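PDB 5UKV: ATP-binding protein from Mycobacterium tuberculosis, which probably autophosphorylates on a histidine at the expense of ATP, as a two-component sensor kinase, of which this chain is the dimerisation and phosphoacceptor domain. Local coordinates for residues 30-35 with 56-61. The protein carries 1 engineered substitution. Numbering follows the deposited sequence.
Sequences TTIRGF and SEASRM
Ile32 reaches from helix 2-40 into the side of helix 47-71 and meets Glu57, Ala58 and Met61, a worked example of how one branched aliphatic residue can join two antiparallel helices. Its CB points at the facing helix, and CG1 lies anti to the carbonyl carbon (chi1 -65°). The first atom to touch is CG1, which rests 3.9 Å from Glu57 CB. One bond further, CD1 stays against the same Glu57 methylene and also approaches Ala58, 3.9 Å from its N, and, a turn further along the helix, Met61, a selenomethionine here, its selenium 4.0 Å away. Ile32 also packs on Ile54 of the second subunit.

Beside it, Thr31 adds a smaller apolar touch. Its methyl CG2 sits 3.8 Å from Glu57 CG, the two side chains meeting at a slant. Glu57 thus offers its aliphatic part to helix 2-40, while a bend at chi2 (-49°) turns CD aside, and the carboxylate it bears is met by two arginines of the same helix. Arg60 NE donates to Glu57 OE1 over 2.9 Å in a salt bridge, on the syn side of the oxygen but tilted out of the carboxylate plane, with OE1 close to the guanidinium plane. OE2 pairs with Arg53, which would offset the charge of this buried residue, one arginine at each oxygen.

The short helical segments run 9.7 Å apart at 156°, close to antiparallel. Met61 and Ala58 also pack on Leu29 of the other chain, and the contact therefore belongs to the core of the dimeric four-helix bundle, built from two helical hairpins, that characterises histidine kinase DHp domains.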
ATOM      1  N   THR A  30      -0.792  -2.171  -8.965  1.00 32.36           N
ATOM      2  CA  THR A  30      -0.613  -2.019 -10.438  1.00 31.84           C
ATOM      3  C   THR A  30      -1.768  -2.635 -11.200  1.00 28.37           C
ATOM      4  O   THR A  30      -2.220  -2.044 -12.146  1.00 28.99           O
ATOM      5  CB  THR A  30       0.776  -2.604 -10.874  1.00 39.06           C
ATOM      6  OG1 THR A  30       1.799  -1.772 -10.312  1.00 40.01           O
ATOM      7  CG2 THR A  30       0.940  -2.421 -12.380  1.00 39.67           C
ATOM      8  N   THR A  31      -2.316  -3.765 -10.766  1.00 26.65           N
ATOM      9  CA  THR A  31      -3.618  -4.211 -11.210  1.00 27.65           C
ATOM     10  C   THR A  31      -4.838  -3.226 -11.109  1.00 26.79           C
ATOM     11  O   THR A  31      -5.520  -3.008 -12.079  1.00 25.39           O
ATOM     12  CB  THR A  31      -3.980  -5.534 -10.599  1.00 33.33           C
ATOM     13  OG1 THR A  31      -3.009  -6.512 -11.040  1.00 41.94           O
ATOM     14  CG2 THR A  31      -5.296  -6.064 -11.111  1.00 35.55           C
ATOM     15  N   ILE A  32      -5.120  -2.714  -9.899  1.00 23.55           N
ATOM     16  CA  ILE A  32      -6.137  -1.762  -9.712  1.00 23.33           C
ATOM     17  C   ILE A  32      -5.934  -0.581 -10.667  1.00 24.51           C
ATOM     18  O   ILE A  32      -6.866  -0.145 -11.390  1.00 26.14           O
ATOM     19  CB  ILE A  32      -6.178  -1.333  -8.249  1.00 21.80           C
ATOM     20  CG1 ILE A  32      -6.580  -2.458  -7.309  1.00 22.49           C
ATOM     21  CG2 ILE A  32      -7.127  -0.164  -8.126  1.00 22.64           C
ATOM     22  CD1 ILE A  32      -6.074  -2.409  -5.869  1.00 24.44           C
ATOM     23  N   ARG A  33      -4.728  -0.051 -10.718  1.00 23.47           N
ATOM     24  CA  ARG A  33      -4.445   1.063 -11.597  1.00 24.77           C
ATOM     25  C   ARG A  33      -4.610   0.755 -13.075  1.00 24.63           C
ATOM     26  O   ARG A  33      -5.205   1.495 -13.763  1.00 25.59           O
ATOM     27  CB  ARG A  33      -3.054   1.587 -11.372  1.00 31.42           C
ATOM     28  CG  ARG A  33      -2.895   2.414 -10.134  1.00 40.49           C
ATOM     29  CD  ARG A  33      -1.488   2.915  -9.992  1.00 47.13           C
ATOM     30  NE  ARG A  33      -1.383   4.244 -10.537  1.00 58.57           N
ATOM     31  CZ  ARG A  33      -0.370   5.043 -10.266  1.00 62.41           C
ATOM     32  NH1 ARG A  33       0.591   4.588  -9.487  1.00 57.11           N
ATOM     33  NH2 ARG A  33      -0.324   6.268 -10.759  1.00 69.42           N
ATOM     34  N   GLY A  34      -4.107  -0.379 -13.502  1.00 24.15           N
ATOM     35  CA  GLY A  34      -4.205  -0.773 -14.827  1.00 22.50           C
ATOM     36  C   GLY A  34      -5.625  -0.937 -15.266  1.00 20.48           C
ATOM     37  O   GLY A  34      -5.972  -0.574 -16.360  1.00 21.22           O
ATOM     38  N   PHE A  35      -6.435  -1.534 -14.426  1.00 19.93           N
ATOM     39  CA  PHE A  35      -7.847  -1.761 -14.732  1.00 21.85           C
ATOM     40  C   PHE A  35      -8.622  -0.455 -14.819  1.00 23.67           C
ATOM     41  O   PHE A  35      -9.482  -0.267 -15.683  1.00 21.76           O
ATOM     42  CB  PHE A  35      -8.494  -2.780 -13.791  1.00 22.88           C
ATOM     43  CG  PHE A  35      -8.230  -4.198 -14.117  1.00 23.69           C
ATOM     44  CD1 PHE A  35      -7.198  -4.614 -14.957  1.00 27.76           C
ATOM     45  CD2 PHE A  35      -9.116  -5.196 -13.699  1.00 29.20           C
ATOM     46  CE1 PHE A  35      -7.006  -5.998 -15.261  1.00 28.42           C
ATOM     47  CE2 PHE A  35      -8.900  -6.581 -14.038  1.00 28.85           C
ATOM     48  CZ  PHE A  35      -7.857  -6.959 -14.833  1.00 27.03           C
ATOM     49  N   SER A  56     -11.263  -7.331  -5.446  1.00 27.63           N
ATOM     50  CA  SER A  56     -10.520  -8.456  -5.010  1.00 28.79           C
ATOM     51  C   SER A  56      -9.090  -8.051  -4.647  1.00 27.69           C
ATOM     52  O   SER A  56      -8.607  -8.341  -3.594  1.00 28.79           O
ATOM     53  CB  SER A  56     -10.546  -9.458  -6.145  1.00 31.36           C
ATOM     54  OG  SER A  56      -9.754 -10.541  -5.877  1.00 41.77           O
ATOM     55  N   GLU A  57      -8.476  -7.277  -5.498  1.00 25.81           N
ATOM     56  CA  GLU A  57      -7.080  -6.809  -5.236  1.00 24.63           C
ATOM     57  C   GLU A  57      -7.056  -5.858  -4.037  1.00 25.10           C
ATOM     58  O   GLU A  57      -6.133  -5.953  -3.264  1.00 24.24           O
ATOM     59  CB  GLU A  57      -6.440  -6.249  -6.481  1.00 27.21           C
ATOM     60  CG  GLU A  57      -6.278  -7.259  -7.639  1.00 34.01           C
ATOM     61  CD  GLU A  57      -5.668  -8.572  -7.234  1.00 40.90           C
ATOM     62  OE1 GLU A  57      -4.737  -8.582  -6.418  1.00 38.75           O
ATOM     63  OE2 GLU A  57      -6.195  -9.613  -7.658  1.00 53.93           O
ATOM     64  N   ALA A  58      -8.104  -5.075  -3.810  1.00 22.54           N
ATOM     65  CA  ALA A  58      -8.117  -4.129  -2.741  1.00 25.23           C
ATOM     66  C   ALA A  58      -8.217  -4.924  -1.432  1.00 27.38           C
ATOM     67  O   ALA A  58      -7.618  -4.540  -0.425  1.00 24.61           O
ATOM     68  CB  ALA A  58      -9.234  -3.108  -2.869  1.00 22.22           C
ATOM     69  N   SER A  59      -9.054  -5.952  -1.428  1.00 26.07           N
ATOM     70  CA  SER A  59      -9.195  -6.786  -0.248  1.00 28.61           C
ATOM     71  C   SER A  59      -7.894  -7.529   0.037  1.00 27.22           C
ATOM     72  O   SER A  59      -7.467  -7.574   1.149  1.00 26.70           O
ATOM     73  CB  SER A  59     -10.415  -7.699  -0.290  1.00 33.69           C
ATOM     74  OG  SER A  59     -10.232  -8.683  -1.212  1.00 40.92           O
ATOM     75  N   ARG A  60      -7.254  -8.057  -0.990  1.00 26.65           N
ATOM     76  CA  ARG A  60      -5.955  -8.657  -0.818  1.00 29.01           C
ATOM     77  C   ARG A  60      -4.975  -7.633  -0.175  1.00 27.34           C
ATOM     78  O   ARG A  60      -4.196  -7.995   0.680  1.00 25.10           O
ATOM     79  CB  ARG A  60      -5.340  -9.163  -2.175  1.00 32.32           C
ATOM     80  CG  ARG A  60      -3.973  -9.842  -2.147  1.00 40.88           C
ATOM     81  CD  ARG A  60      -3.320 -10.024  -3.553  1.00 46.16           C
ATOM     82  NE  ARG A  60      -4.264 -10.668  -4.485  1.00 45.37           N
ATOM     83  CZ  ARG A  60      -4.615 -11.938  -4.429  1.00 51.58           C
ATOM     84  NH1 ARG A  60      -4.084 -12.725  -3.529  1.00 49.92           N
ATOM     85  NH2 ARG A  60      -5.464 -12.455  -5.310  1.00 53.32           N
HETATM   86  N   MSE A  61      -4.890  -6.413  -0.667  1.00 24.45           N
HETATM   87  CA  MSE A  61      -4.007  -5.478  -0.041  1.00 24.23           C
HETATM   88  C   MSE A  61      -4.409  -5.112   1.327  1.00 23.69           C
HETATM   89  O   MSE A  61      -3.594  -4.783   2.189  1.00 20.39           O
HETATM   90  CB  MSE A  61      -4.059  -4.075  -0.784  1.00 23.65           C
HETATM   91  CG  MSE A  61      -3.247  -4.108  -1.992  1.00 25.43           C
HETATM   92 SE   MSE A  61      -3.395  -2.333  -2.964  1.00 30.36          SE
HETATM   93  CE  MSE A  61      -2.145  -1.463  -1.829  1.00 27.11           C
TER